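Local coordinates for protein 2-aminomuconate 6-semialdehyde dehydrogenase (PDB 4U3W) that probably oxidises 2-aminomuconate 6-semialdehyde to 2-aminomuconate with NAD(P)+, at residues A[37-42]-A[226-231]. Residues are numbered along the deposited sequence; the frame is centred on the assembly and turned at random.
Sequences TTFPNL and HGHGQN. With MG (magnesium ion), chain C.
A T-shaped aromatic pair, F39 with H228, joins an outermost strand of the small N-terminal sheet, 38-42, to the loop that follows strand 222-224 in the aldehyde dehydrogenase fold. The imidazole presents its edge to the phenyl face: CE1 of H228 stands 3.5 Å above the F39 ring plane, over its centre, with the planes at 71° and the centroids 4.5 Å apart. Phenylalanine suits this place because it offers a broad flat face. Its CB points toward the loop, and a chi1 of 61°, with CG between the backbone N and the carbonyl carbon, turns that face to H228 CE1. Histidine adds a polar edge: ND1 hydrogen-bonds E55 OE1, which helps fix the ring's rotation with CE1 directed at the phenyl face.

Beside this pair the packing is plain van der Waals contact, F39 CE2 lying 4.0 Å from G227 CA. Glycine fits here because, at the backbone angles found here, a CB would be jammed against the carbonyl O of H226.

Further along the strand the bonds are to metal and water. The backbone carbonyl O of L42 binds the magnesium ion at 2.5 Å, and E200 belongs to the same metal site. N41 is buried, and the two ends of its amide are both used: ND2 hydrogen-bonds D109 OD1, while OD1 accepts a 2.6 Å hydrogen bond from a water that itself coordinates magnesium.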
ATOM      1  N   THR A  37      42.986  16.776  21.602  1.00 25.19           N
ATOM      2  CA  THR A  37      42.528  17.495  22.821  1.00 26.66           C
ATOM      3  C   THR A  37      41.361  16.672  23.421  1.00 25.82           C
ATOM      4  O   THR A  37      40.743  15.820  22.703  1.00 23.90           O
ATOM      5  CB  THR A  37      41.999  18.948  22.558  1.00 24.38           C
ATOM      6  OG1 THR A  37      40.771  18.848  21.815  1.00 23.97           O
ATOM      7  CG2 THR A  37      42.988  19.807  21.772  1.00 26.43           C
ATOM      8  N   THR A  38      41.081  16.896  24.714  1.00 26.71           N
ATOM      9  CA  THR A  38      39.991  16.188  25.405  1.00 27.21           C
ATOM     10  C   THR A  38      39.151  17.157  26.275  1.00 28.27           C
ATOM     11  O   THR A  38      39.574  18.276  26.507  1.00 27.47           O
ATOM     12  CB  THR A  38      40.520  15.083  26.322  1.00 26.14           C
ATOM     13  OG1 THR A  38      41.244  15.679  27.413  1.00 26.55           O
ATOM     14  CG2 THR A  38      41.482  14.131  25.548  1.00 26.18           C
ATOM     15  N   PHE A  39      37.977  16.723  26.738  1.00 26.84           N
ATOM     16  CA  PHE A  39      37.159  17.550  27.652  1.00 26.03           C
ATOM     17  C   PHE A  39      36.551  16.604  28.713  1.00 28.99           C
ATOM     18  O   PHE A  39      36.401  15.415  28.458  1.00 27.21           O
ATOM     19  CB  PHE A  39      36.060  18.328  26.903  1.00 26.30           C
ATOM     20  CG  PHE A  39      35.054  17.456  26.183  1.00 27.97           C
ATOM     21  CD1 PHE A  39      33.860  17.041  26.797  1.00 28.57           C
ATOM     22  CD2 PHE A  39      35.276  17.076  24.871  1.00 26.14           C
ATOM     23  CE1 PHE A  39      32.949  16.256  26.111  1.00 29.71           C
ATOM     24  CE2 PHE A  39      34.379  16.319  24.177  1.00 28.48           C
ATOM     25  CZ  PHE A  39      33.168  15.901  24.792  1.00 29.98           C
ATOM     26  N   PRO A  40      36.234  17.118  29.918  1.00 29.28           N
ATOM     27  CA  PRO A  40      35.770  16.182  30.956  1.00 29.02           C
ATOM     28  C   PRO A  40      34.273  15.817  30.801  1.00 29.71           C
ATOM     29  O   PRO A  40      33.443  16.600  30.311  1.00 30.99           O
ATOM     30  CB  PRO A  40      35.987  16.954  32.287  1.00 36.18           C
ATOM     31  CG  PRO A  40      36.761  18.131  31.976  1.00 37.00           C
ATOM     32  CD  PRO A  40      36.576  18.433  30.487  1.00 34.66           C
ATOM     33  N   ASN A  41      33.958  14.578  31.153  1.00 30.18           N
ATOM     34  CA  ASN A  41      32.540  14.117  31.262  1.00 25.95           C
ATOM     35  C   ASN A  41      32.201  14.164  32.761  1.00 25.66           C
ATOM     36  O   ASN A  41      32.868  13.526  33.546  1.00 27.16           O
ATOM     37  CB  ASN A  41      32.357  12.709  30.689  1.00 24.88           C
ATOM     38  CG  ASN A  41      30.901  12.167  30.855  1.00 28.79           C
ATOM     39  OD1 ASN A  41      29.946  12.933  30.933  1.00 28.68           O
ATOM     40  ND2 ASN A  41      30.754  10.846  30.851  1.00 26.91           N
ATOM     41  N   LEU A  42      31.248  14.993  33.151  1.00 27.63           N
ATOM     42  CA  LEU A  42      30.928  15.203  34.582  1.00 29.90           C
ATOM     43  C   LEU A  42      29.560  14.659  34.935  1.00 25.80           C
ATOM     44  O   LEU A  42      28.628  14.733  34.126  1.00 28.08           O
ATOM     45  CB  LEU A  42      30.972  16.683  34.954  1.00 33.31           C
ATOM     46  CG  LEU A  42      32.256  17.419  34.621  1.00 33.41           C
ATOM     47  CD1 LEU A  42      32.065  18.910  34.924  1.00 39.04           C
ATOM     48  CD2 LEU A  42      33.419  16.819  35.400  1.00 28.74           C
ATOM     49  N   HIS A 226      33.380  12.040  18.739  1.00 26.63           N
ATOM     50  CA  HIS A 226      32.961  12.805  19.893  1.00 26.51           C
ATOM     51  C   HIS A 226      33.307  14.265  19.757  1.00 30.29           C
ATOM     52  O   HIS A 226      34.287  14.653  19.044  1.00 27.69           O
ATOM     53  CB  HIS A 226      33.599  12.297  21.175  1.00 26.21           C
ATOM     54  CG  HIS A 226      33.060  10.970  21.633  1.00 28.61           C
ATOM     55  ND1 HIS A 226      31.740  10.783  22.049  1.00 25.33           N
ATOM     56  CD2 HIS A 226      33.652   9.752  21.726  1.00 28.30           C
ATOM     57  CE1 HIS A 226      31.579   9.538  22.434  1.00 25.00           C
ATOM     58  NE2 HIS A 226      32.718   8.880  22.245  1.00 29.36           N
ATOM     59  N   GLY A 227      32.523  15.079  20.453  1.00 27.12           N
ATOM     60  CA  GLY A 227      32.849  16.490  20.507  1.00 27.77           C
ATOM     61  C   GLY A 227      31.670  17.377  20.725  1.00 30.58           C
ATOM     62  O   GLY A 227      30.561  16.892  20.949  1.00 30.06           O
ATOM     63  N   HIS A 228      31.918  18.675  20.631  1.00 28.68           N
ATOM     64  CA  HIS A 228      30.888  19.662  20.835  1.00 30.04           C
ATOM     65  C   HIS A 228      30.123  19.958  19.552  1.00 30.52           C
ATOM     66  O   HIS A 228      30.270  19.247  18.567  1.00 30.71           O
ATOM     67  CB  HIS A 228      31.519  20.934  21.467  1.00 29.74           C
ATOM     68  CG  HIS A 228      31.851  20.725  22.906  1.00 32.69           C
ATOM     69  ND1 HIS A 228      32.837  19.842  23.309  1.00 33.05           N
ATOM     70  CD2 HIS A 228      31.293  21.218  24.047  1.00 35.23           C
ATOM     71  CE1 HIS A 228      32.907  19.838  24.634  1.00 35.53           C
ATOM     72  NE2 HIS A 228      31.964  20.641  25.107  1.00 36.35           N
ATOM     73  N   GLY A 229      29.258  20.965  19.586  1.00 32.76           N
ATOM     74  CA  GLY A 229      28.328  21.212  18.479  1.00 33.21           C
ATOM     75  C   GLY A 229      28.795  22.428  17.690  1.00 33.71           C
ATOM     76  O   GLY A 229      29.573  22.319  16.766  1.00 33.84           O
ATOM     77  N   GLN A 230      28.318  23.608  18.060  1.00 33.89           N
ATOM     78  CA  GLN A 230      28.686  24.823  17.354  1.00 39.52           C
ATOM     79  C   GLN A 230      30.202  25.077  17.361  1.00 38.99           C
ATOM     80  O   GLN A 230      30.888  24.892  18.390  1.00 39.98           O
ATOM     81  CB  GLN A 230      27.953  25.998  17.979  1.00 46.34           C
ATOM     82  CG  GLN A 230      28.260  27.333  17.323  1.00 54.99           C
ATOM     83  CD  GLN A 230      27.649  28.518  18.046  1.00 62.92           C
ATOM     84  OE1 GLN A 230      26.829  28.335  18.930  1.00 66.04           O
ATOM     85  NE2 GLN A 230      28.045  29.741  17.667  1.00 66.34           N
ATOM     86  N   ASN A 231      30.715  25.458  16.190  1.00 36.73           N
ATOM     87  CA  ASN A 231      32.145  25.613  15.915  1.00 40.19           C
ATOM     88  C   ASN A 231      33.011  24.426  16.362  1.00 39.75           C
ATOM     89  O   ASN A 231      34.206  24.557  16.746  1.00 40.03           O
ATOM     90  CB  ASN A 231      32.735  26.895  16.544  1.00 47.51           C
ATOM     91  CG  ASN A 231      32.215  28.120  15.967  1.00 56.78           C
ATOM     92  OD1 ASN A 231      32.391  28.417  14.766  1.00 61.95           O
ATOM     93  ND2 ASN A 231      31.764  29.027  16.908  1.00 61.68           N
TER
HETATM   94 MG    MG C 501      27.684  16.228  32.339  1.00 38.16          MG
HETATM   95  O   HOH W   1      27.765  14.195  31.534  1.00 26.46           O
HETATM   96  O   HOH W   2      29.502  16.337  31.274  1.00 33.45           O
HETATM   97  O   HOH W   3      28.731  18.593  32.205  1.00 43.60           O
HETATM   98  O   HOH W   4      26.480  17.410  34.037  1.00 31.81           O